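Type I modular polyketide synthase (Streptomyces albus subsp. albus, PDB 6IYR) probably selects a malonyl-type extender unit from coenzyme A and transfers it to an acyl carrier protein, as the acyltransferase domain of a salinomycin synthase module. Local coordinates at residues D186-V191 and K247-L252; A194-M199 and E223-A228; E277-A282 and P296-E301; P325-I330 and R371-T376; P343-V348 and T360-D365. All blocks are in the same frame, centred on the assembly; numbering follows the deposited sequence.

Interaction 1 closes the first loop along the chain, bringing the start of helix 188-208 to the end of helix 235-248. Interaction 2 falls within that loop and packs the same helix 188-208 on helix 222-230. The chain then enters the mixed sheet, where interaction 3 closes a short loop between strand 279-286 and helix 296-308. Interaction 4 follows in series and joins the loop 325-330 to the end of helix 366-374; it contains interaction 5, which pairs two loops flanking strands 350-351 and 358-359. Segments of interaction 4 also touch those of interactions 1, 2 and 3, so it connects the helical part with the mixed sheet.

Interaction 1: residues D186-V191 and K247-L252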
# COMPACT_ATOMS: atom_id res chain seq x y z
N ASP A 186 10.32 -7.39 -15.85
CA ASP A 186 11.63 -7.97 -15.56
C ASP A 186 12.71 -6.91 -15.75
O ASP A 186 13.84 -7.15 -15.41
CB ASP A 186 11.93 -9.17 -16.50
CG ASP A 186 12.14 -10.50 -15.74
OD1 ASP A 186 11.27 -10.86 -14.90
OD2 ASP A 186 13.16 -11.21 -16.01
N ARG A 187 12.36 -5.71 -16.16
CA ARG A 187 13.32 -4.63 -16.19
C ARG A 187 13.07 -3.72 -15.00
O ARG A 187 11.99 -3.12 -14.88
CB ARG A 187 13.22 -3.84 -17.50
CG ARG A 187 14.02 -4.48 -18.61
CD ARG A 187 13.77 -3.81 -19.94
NE ARG A 187 13.97 -2.37 -19.91
CZ ARG A 187 13.61 -1.56 -20.91
NH1 ARG A 187 13.79 -0.26 -20.81
NH2 ARG A 187 13.07 -2.06 -22.02
N VAL A 188 14.11 -3.53 -14.19
CA VAL A 188 14.00 -2.68 -13.01
C VAL A 188 13.65 -1.22 -13.38
O VAL A 188 12.92 -0.56 -12.64
CB VAL A 188 15.27 -2.78 -12.12
CG1 VAL A 188 16.50 -2.22 -12.82
CG2 VAL A 188 15.06 -2.08 -10.78
N ASP A 189 14.08 -0.76 -14.55
CA ASP A 189 13.84 0.60 -14.98
C ASP A 189 12.43 0.77 -15.48
O ASP A 189 12.02 1.87 -15.72
CB ASP A 189 14.84 1.06 -16.07
CG ASP A 189 14.72 0.30 -17.38
OD1 ASP A 189 14.70 -0.96 -17.38
OD2 ASP A 189 14.83 0.96 -18.46
N VAL A 190 11.71 -0.33 -15.68
CA VAL A 190 10.29 -0.31 -16.08
C VAL A 190 9.42 -0.49 -14.84
O VAL A 190 8.51 0.31 -14.57
CB VAL A 190 10.02 -1.41 -17.09
CG1 VAL A 190 8.53 -1.49 -17.45
CG2 VAL A 190 10.80 -1.11 -18.36
N VAL A 191 9.72 -1.52 -14.05
CA VAL A 191 8.80 -1.90 -13.01
C VAL A 191 8.73 -0.84 -11.93
O VAL A 191 7.67 -0.61 -11.38
CB VAL A 191 9.03 -3.31 -12.45
CG1 VAL A 191 10.31 -3.47 -11.63
CG2 VAL A 191 7.86 -3.72 -11.58
N LYS A 247 17.01 3.35 -13.32
CA LYS A 247 17.98 3.13 -14.37
C LYS A 247 19.36 2.79 -13.81
O LYS A 247 20.06 1.98 -14.37
CB LYS A 247 18.11 4.34 -15.28
CG LYS A 247 16.92 4.50 -16.20
CD LYS A 247 17.30 5.32 -17.41
CE LYS A 247 16.30 6.42 -17.64
NZ LYS A 247 15.10 5.81 -18.25
N ALA A 248 19.79 3.50 -12.78
CA ALA A 248 21.14 3.27 -12.24
C ALA A 248 21.24 1.83 -11.75
O ALA A 248 22.24 1.13 -11.99
CB ALA A 248 21.44 4.24 -11.11
N LEU A 249 20.15 1.36 -11.15
CA LEU A 249 20.03 -0.02 -10.68
C LEU A 249 20.20 -1.11 -11.73
O LEU A 249 20.38 -2.27 -11.39
CB LEU A 249 18.66 -0.25 -10.03
CG LEU A 249 18.58 -0.03 -8.53
CD1 LEU A 249 17.18 -0.28 -8.00
CD2 LEU A 249 19.60 -0.87 -7.76
N LEU A 250 19.99 -0.76 -12.98
CA LEU A 250 20.28 -1.67 -14.06
C LEU A 250 21.66 -2.30 -13.91
O LEU A 250 21.87 -3.45 -14.31
CB LEU A 250 20.23 -0.91 -15.36
CG LEU A 250 19.00 -0.93 -16.26
CD1 LEU A 250 17.86 -1.76 -15.77
CD2 LEU A 250 18.59 0.44 -16.76
N ALA A 251 22.59 -1.57 -13.32
CA ALA A 251 23.97 -2.06 -13.24
C ALA A 251 24.10 -3.11 -12.18
O ALA A 251 25.15 -3.70 -12.06
CB ALA A 251 24.92 -0.90 -12.92
N LEU A 252 23.09 -3.25 -11.32
CA LEU A 252 23.13 -4.27 -10.28
C LEU A 252 22.32 -5.52 -10.59
O LEU A 252 22.43 -6.53 -9.87
CB LEU A 252 22.69 -3.73 -8.93
CG LEU A 252 23.54 -2.63 -8.30
CD1 LEU A 252 23.20 -2.58 -6.82
CD2 LEU A 252 25.02 -2.83 -8.52
O HOH W 1 13.28 4.34 -15.74
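Leu250 reaches across to the first turn of helix 188-208 and touches two consecutive residues, Val188 and Asp189. Its CD1 comes within 3.3 Å of Val188 CG1, tighter than ordinary methyl packing, while its CD2 rests 3.9 Å from Asp189 CB. The leucine holds a nearly eclipsed chi2 (-1°), and with the short methyl pair this makes the exact place of its end doubtful. Val188 gives one branch to each neighbour. CG1, set between the backbone N and the carbonyl carbon (chi1 66°), takes Leu250, whereas Val188 CG2 meets Leu249 CD1 at 3.9 Å, the valine and Leu249 side chains crossing at about a right angle.

Asp189 offers CB to Lys247 CG (4.0 Å), and its OD1 also lies against Leu250 CD1, subject to the same doubt. Its carboxylate is engaged within its own segment, where Arg187 grips it side-on: Arg187 NE bonds Asp189 OD1 at 3.0 Å, and Arg187 NH1 bonds Asp189 OD2 at 2.8 Å in an almost straight line (174°). Both oxygens are met on the syn side, somewhat out of the carboxylate plane, and the paired bonds fix the rotation of the acid. The Lys247 chain bends at chi3 and chi4, and its NZ bonds the carbonyl of Tyr167; a water that donates to Asp189 O adds a weak link to the same nitrogen.

The contact thus joins the beginning of helix 188-208 to the end of helix 235-248, with helix 331-337 packed on Ala248 and His329 on Leu252.

Interaction 2: residues A194-M199 and E223-A228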
# COMPACT_ATOMS: atom_id res chain seq x y z
N ALA A 194 6.62 2.36 -12.85
CA ALA A 194 5.23 1.95 -13.06
C ALA A 194 4.54 1.77 -11.69
O ALA A 194 3.44 2.28 -11.42
CB ALA A 194 5.23 0.65 -13.85
N LEU A 195 5.25 1.12 -10.78
CA LEU A 195 4.71 0.94 -9.44
C LEU A 195 4.59 2.28 -8.71
O LEU A 195 3.67 2.50 -7.98
CB LEU A 195 5.55 -0.01 -8.61
CG LEU A 195 5.31 -1.51 -8.85
CD1 LEU A 195 6.32 -2.35 -8.05
CD2 LEU A 195 3.88 -1.85 -8.45
N TRP A 196 5.60 3.12 -8.84
CA TRP A 196 5.55 4.46 -8.30
C TRP A 196 4.22 5.15 -8.70
O TRP A 196 3.53 5.71 -7.85
CB TRP A 196 6.76 5.26 -8.81
CG TRP A 196 6.66 6.72 -8.43
CD1 TRP A 196 6.88 7.25 -7.22
CD2 TRP A 196 6.26 7.77 -9.27
NE1 TRP A 196 6.67 8.59 -7.25
CE2 TRP A 196 6.25 8.94 -8.50
CE3 TRP A 196 5.81 7.84 -10.59
CZ2 TRP A 196 5.87 10.17 -9.01
CZ3 TRP A 196 5.49 9.07 -11.10
CH2 TRP A 196 5.47 10.21 -10.31
N ALA A 197 3.94 5.16 -9.99
CA ALA A 197 2.80 5.87 -10.53
C ALA A 197 1.48 5.29 -10.06
O ALA A 197 0.57 6.04 -9.68
CB ALA A 197 2.85 5.83 -12.05
N VAL A 198 1.44 3.97 -9.93
CA VAL A 198 0.26 3.30 -9.37
C VAL A 198 0.04 3.69 -7.94
O VAL A 198 -1.07 4.05 -7.56
CB VAL A 198 0.35 1.77 -9.51
CG1 VAL A 198 -0.73 1.05 -8.70
CG2 VAL A 198 0.31 1.38 -10.97
N MET A 199 1.07 3.63 -7.12
CA MET A 199 0.92 3.96 -5.71
C MET A 199 0.55 5.43 -5.47
O MET A 199 -0.32 5.76 -4.63
CB MET A 199 2.17 3.59 -4.94
CG MET A 199 2.52 2.10 -4.91
SD MET A 199 3.86 1.77 -3.73
CE MET A 199 5.21 2.38 -4.75
N GLU A 223 9.35 5.12 -0.64
CA GLU A 223 9.50 6.46 -0.05
C GLU A 223 9.37 7.53 -1.09
O GLU A 223 8.91 8.64 -0.78
CB GLU A 223 10.82 6.62 0.71
CG GLU A 223 10.83 6.01 2.07
CD GLU A 223 11.82 6.66 3.01
OE1 GLU A 223 12.88 7.10 2.53
OE2 GLU A 223 11.56 6.65 4.23
N ILE A 224 9.65 7.18 -2.35
CA ILE A 224 9.56 8.10 -3.47
C ILE A 224 8.10 8.45 -3.76
O ILE A 224 7.80 9.57 -4.17
CB ILE A 224 10.26 7.56 -4.75
CG1 ILE A 224 11.70 7.13 -4.45
CG2 ILE A 224 10.32 8.60 -5.83
CD1 ILE A 224 12.36 6.43 -5.62
N ALA A 225 7.23 7.45 -3.67
CA ALA A 225 5.81 7.68 -3.84
C ALA A 225 5.28 8.46 -2.65
O ALA A 225 4.50 9.40 -2.83
CB ALA A 225 5.07 6.35 -3.97
N ALA A 226 5.72 8.07 -1.46
CA ALA A 226 5.34 8.72 -0.22
C ALA A 226 5.72 10.20 -0.22
O ALA A 226 4.96 11.05 0.27
CB ALA A 226 5.98 8.01 0.95
N ALA A 227 6.84 10.53 -0.86
CA ALA A 227 7.33 11.90 -0.86
C ALA A 227 6.47 12.74 -1.78
O ALA A 227 6.23 13.92 -1.54
CB ALA A 227 8.78 11.94 -1.31
N ALA A 228 6.05 12.13 -2.87
CA ALA A 228 5.19 12.81 -3.79
C ALA A 228 3.80 13.04 -3.20
O ALA A 228 3.19 14.09 -3.43
CB ALA A 228 5.08 12.03 -5.07
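Trp196 lays the pyrrole side of its indole against the backbone of Ile224 and Ala225. Trp196 NE1 points at Ile224 O from 3.4 Å, a weak hydrogen bond bent to 146°, with the oxygen at the ring edge and near its plane. Alongside it, Trp196 CD1 lies 3.6 Å from Ala225 CA and 3.8 Å from Ala225 CB, and the small alanine probably allows the indole to come up to the helix backbone. Ile224 adds its CG2 branch, 3.9 Å from NE1 of Trp196. On the neighbouring turn, Met199 folds at chi3 and brings CE to 4.0 Å from Ala225 CB, giving that methyl a second partner.

The indole reaches this place because CG stands opposite the backbone N about CA-CB (chi1 172°), which sends the ring outward from its helix with the CD1-NE1 side turned to Ile224 and Ala225. Ile224 O is also the acceptor of a weak helical bond from Ala228 N, so neither donor holds it firmly. The axes of the two short helical segments approach to 9.1 Å at 38°, their N-to-C directions running roughly together.

Farther out, the contact is buried: helices 151-164 and 235-248 also pack on Trp196, through Cys160 and Leu164 and through Leu235 and Ser242. Helix 222-230 follows strand 215-218 of the parallel sheet, after a turn resembling the GxSxG nucleophile elbow, which Met199 reaches.

Interaction 3: residues E277-A282 and P296-E301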
# COMPACT_ATOMS: atom_id res chain seq x y z
N GLU A 277 30.69 -8.28 4.03
CA GLU A 277 30.09 -7.54 2.91
C GLU A 277 29.37 -8.37 1.84
O GLU A 277 28.84 -7.81 0.88
CB GLU A 277 31.09 -6.66 2.18
CG GLU A 277 32.44 -6.53 2.83
CD GLU A 277 32.39 -5.64 4.02
OE1 GLU A 277 33.46 -5.42 4.62
OE2 GLU A 277 31.27 -5.21 4.37
N ARG A 278 29.38 -9.68 1.97
CA ARG A 278 28.68 -10.53 1.03
C ARG A 278 27.16 -10.56 1.30
O ARG A 278 26.41 -11.03 0.47
CB ARG A 278 29.25 -11.94 1.03
CG ARG A 278 30.72 -12.03 0.70
CD ARG A 278 31.18 -13.47 0.66
NE ARG A 278 30.57 -14.16 -0.45
CZ ARG A 278 30.11 -15.40 -0.40
NH1 ARG A 278 29.56 -15.92 -1.47
NH2 ARG A 278 30.20 -16.11 0.71
N LEU A 279 26.75 -10.08 2.47
CA LEU A 279 25.36 -10.04 2.91
C LEU A 279 25.12 -8.72 3.62
O LEU A 279 26.07 -8.05 4.00
CB LEU A 279 25.02 -11.16 3.90
CG LEU A 279 25.04 -12.58 3.37
CD1 LEU A 279 24.69 -13.55 4.47
CD2 LEU A 279 24.10 -12.76 2.17
N ALA A 280 23.87 -8.28 3.67
CA ALA A 280 23.53 -7.07 4.38
C ALA A 280 22.12 -7.21 4.92
O ALA A 280 21.27 -7.91 4.34
CB ALA A 280 23.66 -5.86 3.47
N LEU A 281 21.85 -6.57 6.04
CA LEU A 281 20.49 -6.46 6.54
C LEU A 281 19.71 -5.41 5.75
O LEU A 281 19.96 -4.21 5.83
CB LEU A 281 20.49 -6.12 8.03
CG LEU A 281 19.05 -6.08 8.60
CD1 LEU A 281 18.29 -7.38 8.40
CD2 LEU A 281 19.14 -5.76 10.07
N ALA A 282 18.87 -5.87 4.83
CA ALA A 282 18.24 -4.94 3.90
C ALA A 282 16.97 -4.32 4.49
O ALA A 282 16.72 -3.12 4.31
CB ALA A 282 17.95 -5.61 2.59
N PRO A 296 24.55 -13.98 -4.70
CA PRO A 296 23.71 -15.17 -4.83
C PRO A 296 24.23 -16.36 -4.00
O PRO A 296 23.45 -17.06 -3.38
CB PRO A 296 23.78 -15.47 -6.33
CG PRO A 296 24.20 -14.18 -6.98
CD PRO A 296 25.07 -13.48 -5.98
N GLY A 297 25.54 -16.60 -4.01
CA GLY A 297 26.11 -17.80 -3.32
C GLY A 297 25.99 -17.65 -1.82
O GLY A 297 25.63 -18.61 -1.08
N ALA A 298 26.15 -16.42 -1.36
CA ALA A 298 26.02 -16.16 0.09
C ALA A 298 24.60 -16.35 0.56
O ALA A 298 24.33 -16.86 1.65
CB ALA A 298 26.51 -14.76 0.42
N LEU A 299 23.65 -15.99 -0.30
CA LEU A 299 22.26 -16.15 0.03
C LEU A 299 21.90 -17.63 0.11
O LEU A 299 21.05 -18.02 0.92
CB LEU A 299 21.39 -15.50 -1.04
CG LEU A 299 20.82 -14.09 -0.94
CD1 LEU A 299 21.32 -13.26 0.21
CD2 LEU A 299 20.92 -13.34 -2.25
N ASP A 300 22.39 -18.43 -0.82
CA ASP A 300 22.14 -19.89 -0.72
C ASP A 300 22.63 -20.45 0.63
O ASP A 300 21.99 -21.33 1.22
CB ASP A 300 22.86 -20.66 -1.86
CG ASP A 300 22.22 -20.43 -3.24
OD1 ASP A 300 21.02 -20.12 -3.29
OD2 ASP A 300 22.94 -20.47 -4.24
N GLU A 301 23.83 -20.08 1.05
CA GLU A 301 24.37 -20.63 2.29
C GLU A 301 23.71 -20.04 3.53
O GLU A 301 23.47 -20.76 4.49
CB GLU A 301 25.89 -20.52 2.37
CG GLU A 301 26.44 -19.40 1.54
CD GLU A 301 27.91 -19.54 1.21
OE1 GLU A 301 28.63 -18.62 1.61
OE2 GLU A 301 28.30 -20.43 0.42
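Leu279 and Ala298 form the tight side of the packing between strand 279-286 and helix 296-308. Leu279 directs one methyl, CD2, at the helix, where it lies 3.6 Å from Ala298 CB. The 3.4 Å from Leu279 CD2 to Leu299 CD1 is shorter than usual for two methyl groups, and with off-rotamer torsions in Leu299 the place of its CD1 is doubtful. The leucine side chains meet at a slant, and CG of Leu279 lies opposite the carbonyl carbon (chi1 -67°), which turns the branch from the strand toward the helix. Val292 of the adjacent strand and Ile272 of helix 265-273 also pack on Leu279, so this half is buried.

The solvent side belongs to Arg278. Its chain bends at chi3 and spreads over the first turn of the helix; Ala298 CB lies 3.7 Å above the centre of one face of the Arg278 guanidinium. Arg278 NH2 donates to Glu301 OE1 at 3.1 Å with an angle of 152°, and the oxygen is met on its syn side but well out of the carboxylate plane, and tilted from the guanidinium plane. The planes stand 84° apart, and one nitrogen, NH2, meets one oxygen. The position of Glu301 is less certain near its CG, which crowds its own helix in the model.

Strand, hairpin and helix here follow the order of the ferredoxin-like small subdomain known from this acyltransferase family. Chemically, the apolar half supplies close packing while the outer half supplies a charge pair; Glu301 OE1 also accepts from Trp275 NE1, its stronger partner, so both donors probably stabilise and position the carboxylate.

Interaction 4: residues P325-I330 and R371-T376; sequences PQVEHI and RNLRNT
Glu328 OE2 is approached by two nitrogens of Arg374: NH2 at 3.2 Å, with an angle of 156°, and NE at 3.4 Å in a weak bond. The oxygen lies in the guanidinium plane, but the arginine comes to it from above the carboxylate plane, the two flat groups being 58° apart. One oxygen therefore takes both donors. Over a face of the guanidinium, toward its rim, sits Pro325, whose CA is 3.7 Å from NH2 of Arg374. The arginine chain, bent at chi2 (68°), passes Val327 before reaching these partners.

Beneath the charged pair the packing is apolar. Val327 CG1 presses on Leu373 CG at 3.7 Å, and Ile330 CD1 meets Leu373 CD2 at the same distance, with the isoleucine and leucine side chains nearly at right angles. At the end of helix 366-374, Asn375 donates from ND2 to Arg371 O at 3.0 Å, on a lone pair; Arg371 O also accepts from Asn375 N.

The loop before helix 331-337 is thus tied to the helix end by an apolar floor under a salt bridge whose skewed geometry suggests modest strength; the proline on the guanidinium face probably limits tilting of that group.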
# COMPACT_ATOMS: atom_id res chain seq x y z
N PRO A 325 26.19 -3.21 0.38
CA PRO A 325 27.42 -2.68 -0.22
C PRO A 325 27.43 -2.66 -1.72
O PRO A 325 28.10 -1.81 -2.29
CB PRO A 325 28.52 -3.65 0.29
CG PRO A 325 27.97 -4.19 1.58
CD PRO A 325 26.47 -4.27 1.37
N GLN A 326 26.63 -3.48 -2.41
CA GLN A 326 26.74 -3.44 -3.86
C GLN A 326 26.37 -2.06 -4.40
O GLN A 326 26.76 -1.68 -5.50
CB GLN A 326 25.88 -4.52 -4.53
CG GLN A 326 26.45 -5.91 -4.40
CD GLN A 326 25.74 -6.93 -5.27
OE1 GLN A 326 25.25 -6.63 -6.37
NE2 GLN A 326 25.71 -8.18 -4.78
N VAL A 327 25.49 -1.37 -3.67
CA VAL A 327 24.95 -0.09 -4.11
C VAL A 327 26.06 0.99 -4.23
O VAL A 327 25.91 2.00 -4.93
CB VAL A 327 23.85 0.35 -3.07
CG1 VAL A 327 23.39 1.76 -3.32
CG2 VAL A 327 22.65 -0.60 -3.19
N GLU A 328 27.19 0.77 -3.57
CA GLU A 328 28.31 1.76 -3.62
C GLU A 328 28.75 1.96 -5.04
O GLU A 328 29.10 3.06 -5.43
CB GLU A 328 29.50 1.31 -2.76
CG GLU A 328 29.21 1.54 -1.27
CD GLU A 328 30.03 0.68 -0.30
OE1 GLU A 328 30.89 -0.13 -0.73
OE2 GLU A 328 29.79 0.81 0.92
N HIS A 329 28.60 0.93 -5.84
CA HIS A 329 29.00 0.98 -7.24
C HIS A 329 28.20 2.01 -8.06
O HIS A 329 28.67 2.49 -9.08
CB HIS A 329 28.86 -0.44 -7.80
CG HIS A 329 28.92 -0.54 -9.28
ND1 HIS A 329 30.10 -0.42 -9.99
CD2 HIS A 329 28.01 -1.04 -10.16
CE1 HIS A 329 29.88 -0.69 -11.27
NE2 HIS A 329 28.62 -1.08 -11.39
N ILE A 330 26.98 2.35 -7.66
CA ILE A 330 26.24 3.35 -8.44
C ILE A 330 26.03 4.67 -7.66
O ILE A 330 25.24 5.55 -8.05
CB ILE A 330 24.86 2.81 -8.88
CG1 ILE A 330 24.07 2.31 -7.64
CG2 ILE A 330 25.07 1.72 -9.91
CD1 ILE A 330 22.59 2.04 -7.89
N ARG A 371 21.04 7.38 0.30
CA ARG A 371 20.98 6.69 1.57
C ARG A 371 19.88 5.68 1.64
O ARG A 371 20.00 4.70 2.38
CB ARG A 371 20.81 7.64 2.74
CG ARG A 371 22.11 8.11 3.35
CD ARG A 371 21.86 8.91 4.63
NE ARG A 371 22.96 9.82 4.89
CZ ARG A 371 23.01 11.10 4.49
NH1 ARG A 371 24.09 11.83 4.76
NH2 ARG A 371 21.97 11.65 3.86
N ASN A 372 18.73 6.08 1.13
CA ASN A 372 17.55 5.21 1.10
C ASN A 372 17.91 3.88 0.44
O ASN A 372 17.65 2.83 1.00
CB ASN A 372 16.45 5.88 0.30
CG ASN A 372 15.25 4.98 0.07
OD1 ASN A 372 15.25 4.17 -0.87
ND2 ASN A 372 14.20 5.18 0.86
N LEU A 373 18.57 3.96 -0.71
CA LEU A 373 18.98 2.76 -1.48
C LEU A 373 20.07 1.95 -0.77
O LEU A 373 20.06 0.72 -0.80
CB LEU A 373 19.44 3.17 -2.87
CG LEU A 373 19.71 2.06 -3.88
CD1 LEU A 373 18.46 1.22 -4.14
CD2 LEU A 373 20.17 2.74 -5.16
N ARG A 374 20.95 2.65 -0.08
CA ARG A 374 22.13 2.03 0.51
C ARG A 374 21.87 1.39 1.85
O ARG A 374 22.49 0.39 2.20
CB ARG A 374 23.25 3.07 0.63
CG ARG A 374 24.47 2.56 1.39
CD ARG A 374 25.20 1.47 0.62
NE ARG A 374 26.39 0.97 1.34
CZ ARG A 374 26.35 0.02 2.26
NH1 ARG A 374 25.20 -0.45 2.72
NH2 ARG A 374 27.48 -0.46 2.75
N ASN A 375 20.93 1.92 2.60
CA ASN A 375 20.80 1.52 3.98
C ASN A 375 19.58 0.66 4.30
O ASN A 375 18.62 0.66 3.56
CB ASN A 375 20.81 2.76 4.84
CG ASN A 375 22.20 3.36 4.92
OD1 ASN A 375 23.06 2.82 5.61
ND2 ASN A 375 22.49 4.22 4.02
N THR A 376 19.59 0.08 5.49
CA THR A 376 18.53 -0.78 5.97
C THR A 376 17.19 -0.04 6.03
O THR A 376 17.12 1.12 6.40
CB THR A 376 18.88 -1.32 7.38
OG1 THR A 376 20.12 -2.01 7.34
CG2 THR A 376 17.84 -2.26 7.91

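Interaction 5: residues P343-V348 and T360-D365; sequences PRTAEV and TGTDLD
A type I beta turn, Gly361 to Leu364, docks against the extended loop 343-346, and the two backbones are tied by one hydrogen bond. Ala346 N donates to Thr360 O at 2.8 Å, nearly straight (164°) and in the carbonyl plane; Thr345 CA adds a CH...O contact to the same Thr360 oxygen at 3.3 Å. Gly361 has a positive phi of 121° and no side chain, which lets the Arg344 carbonyl come close: Arg344 O is 3.0 Å from Gly361 C.

Pro343 fits its ring among the carbonyls of the turn. Pro343 CB is 3.2 Å from Gly361 O, and Pro343 CG is 3.3 Å from Thr362 O, with Leu364 O also near the ring. Thr362 brings CG2 alongside Arg344 CA at 3.8 Å, and its side chain runs beside that of Thr345. The turn is braced from within: Asp363 OD1 accepts from Gly361 N at 2.9 Å, nearly along its C-O axis, and an inverse gamma turn centred on Leu364 leads to Asp365, whose side chain caps helix 366-374 through Tyr368 N.

Arg344 points away from 360-365 at its CB, and its NE bonds Gly231 O, just after helix 222-230. The contact is chiefly a backbone affair, in which a proline ring lies among acceptors, one backbone hydrogen bond sets the pairing, and carboxylates of Asp363 and Asp365 satisfy N-H groups of the turn and of the helix that follows.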
# COMPACT_ATOMS: atom_id res chain seq x y z
N PRO A 343 13.70 19.49 -3.14
CA PRO A 343 12.74 19.04 -2.17
C PRO A 343 12.20 20.22 -1.38
O PRO A 343 12.88 21.21 -1.23
CB PRO A 343 13.56 18.12 -1.26
CG PRO A 343 14.96 18.48 -1.48
CD PRO A 343 15.04 18.95 -2.89
N ARG A 344 11.07 20.04 -0.74
CA ARG A 344 10.45 21.15 -0.07
C ARG A 344 9.62 20.60 1.04
O ARG A 344 9.69 19.41 1.31
CB ARG A 344 9.62 21.93 -1.07
CG ARG A 344 8.38 21.19 -1.51
CD ARG A 344 8.37 21.01 -3.00
NE ARG A 344 7.05 20.56 -3.45
CZ ARG A 344 6.53 20.85 -4.63
NH1 ARG A 344 5.33 20.41 -4.97
NH2 ARG A 344 7.24 21.54 -5.52
N THR A 345 9.04 21.50 1.82
CA THR A 345 8.49 21.15 3.10
C THR A 345 7.32 20.24 2.79
O THR A 345 6.60 20.51 1.87
CB THR A 345 7.97 22.38 3.89
OG1 THR A 345 9.06 23.24 4.26
CG2 THR A 345 7.31 21.92 5.18
N ALA A 346 7.16 19.16 3.55
CA ALA A 346 6.07 18.22 3.30
C ALA A 346 4.85 18.70 4.03
O ALA A 346 4.92 19.02 5.23
CB ALA A 346 6.44 16.83 3.79
N GLU A 347 3.71 18.61 3.34
CA GLU A 347 2.41 18.97 3.92
C GLU A 347 1.77 17.87 4.72
O GLU A 347 0.83 18.12 5.47
CB GLU A 347 1.44 19.35 2.81
CG GLU A 347 2.01 20.32 1.81
CD GLU A 347 1.03 20.59 0.69
OE1 GLU A 347 -0.15 20.22 0.85
OE2 GLU A 347 1.45 21.11 -0.36
N VAL A 348 2.19 16.63 4.49
CA VAL A 348 1.74 15.49 5.28
C VAL A 348 2.95 14.92 5.99
O VAL A 348 3.99 14.74 5.38
CB VAL A 348 1.13 14.35 4.40
CG1 VAL A 348 0.69 13.20 5.30
CG2 VAL A 348 -0.05 14.85 3.58
N THR A 360 11.32 17.28 7.76
CA THR A 360 10.73 18.46 7.21
C THR A 360 10.33 18.27 5.76
O THR A 360 9.30 18.79 5.31
CB THR A 360 11.69 19.66 7.37
OG1 THR A 360 11.84 19.96 8.76
CG2 THR A 360 11.11 20.88 6.67
N GLY A 361 11.21 17.64 4.98
CA GLY A 361 10.94 17.36 3.58
C GLY A 361 11.97 17.98 2.67
O GLY A 361 12.27 17.46 1.59
N THR A 362 12.51 19.12 3.11
CA THR A 362 13.55 19.81 2.40
C THR A 362 14.85 19.02 2.39
O THR A 362 15.70 19.30 1.59
CB THR A 362 13.88 21.17 3.07
OG1 THR A 362 13.96 20.98 4.48
CG2 THR A 362 12.80 22.23 2.77
N ASP A 363 15.01 18.11 3.35
CA ASP A 363 16.15 17.17 3.39
C ASP A 363 16.09 15.97 2.38
O ASP A 363 17.06 15.21 2.24
CB ASP A 363 16.34 16.63 4.82
CG ASP A 363 15.03 16.37 5.56
OD1 ASP A 363 13.94 16.72 5.06
OD2 ASP A 363 15.07 15.82 6.69
N LEU A 364 15.04 15.86 1.57
CA LEU A 364 14.95 14.70 0.68
C LEU A 364 15.66 14.93 -0.61
O LEU A 364 15.07 14.95 -1.69
CB LEU A 364 13.49 14.29 0.44
CG LEU A 364 12.70 14.09 1.75
CD1 LEU A 364 11.33 13.46 1.54
CD2 LEU A 364 13.52 13.22 2.68
N ASP A 365 16.96 15.18 -0.49
CA ASP A 365 17.73 15.52 -1.65
C ASP A 365 18.43 14.26 -2.19
O ASP A 365 18.21 13.15 -1.67
CB ASP A 365 18.74 16.62 -1.32
CG ASP A 365 19.68 16.24 -0.20
OD1 ASP A 365 19.82 15.05 0.16
OD2 ASP A 365 20.29 17.17 0.34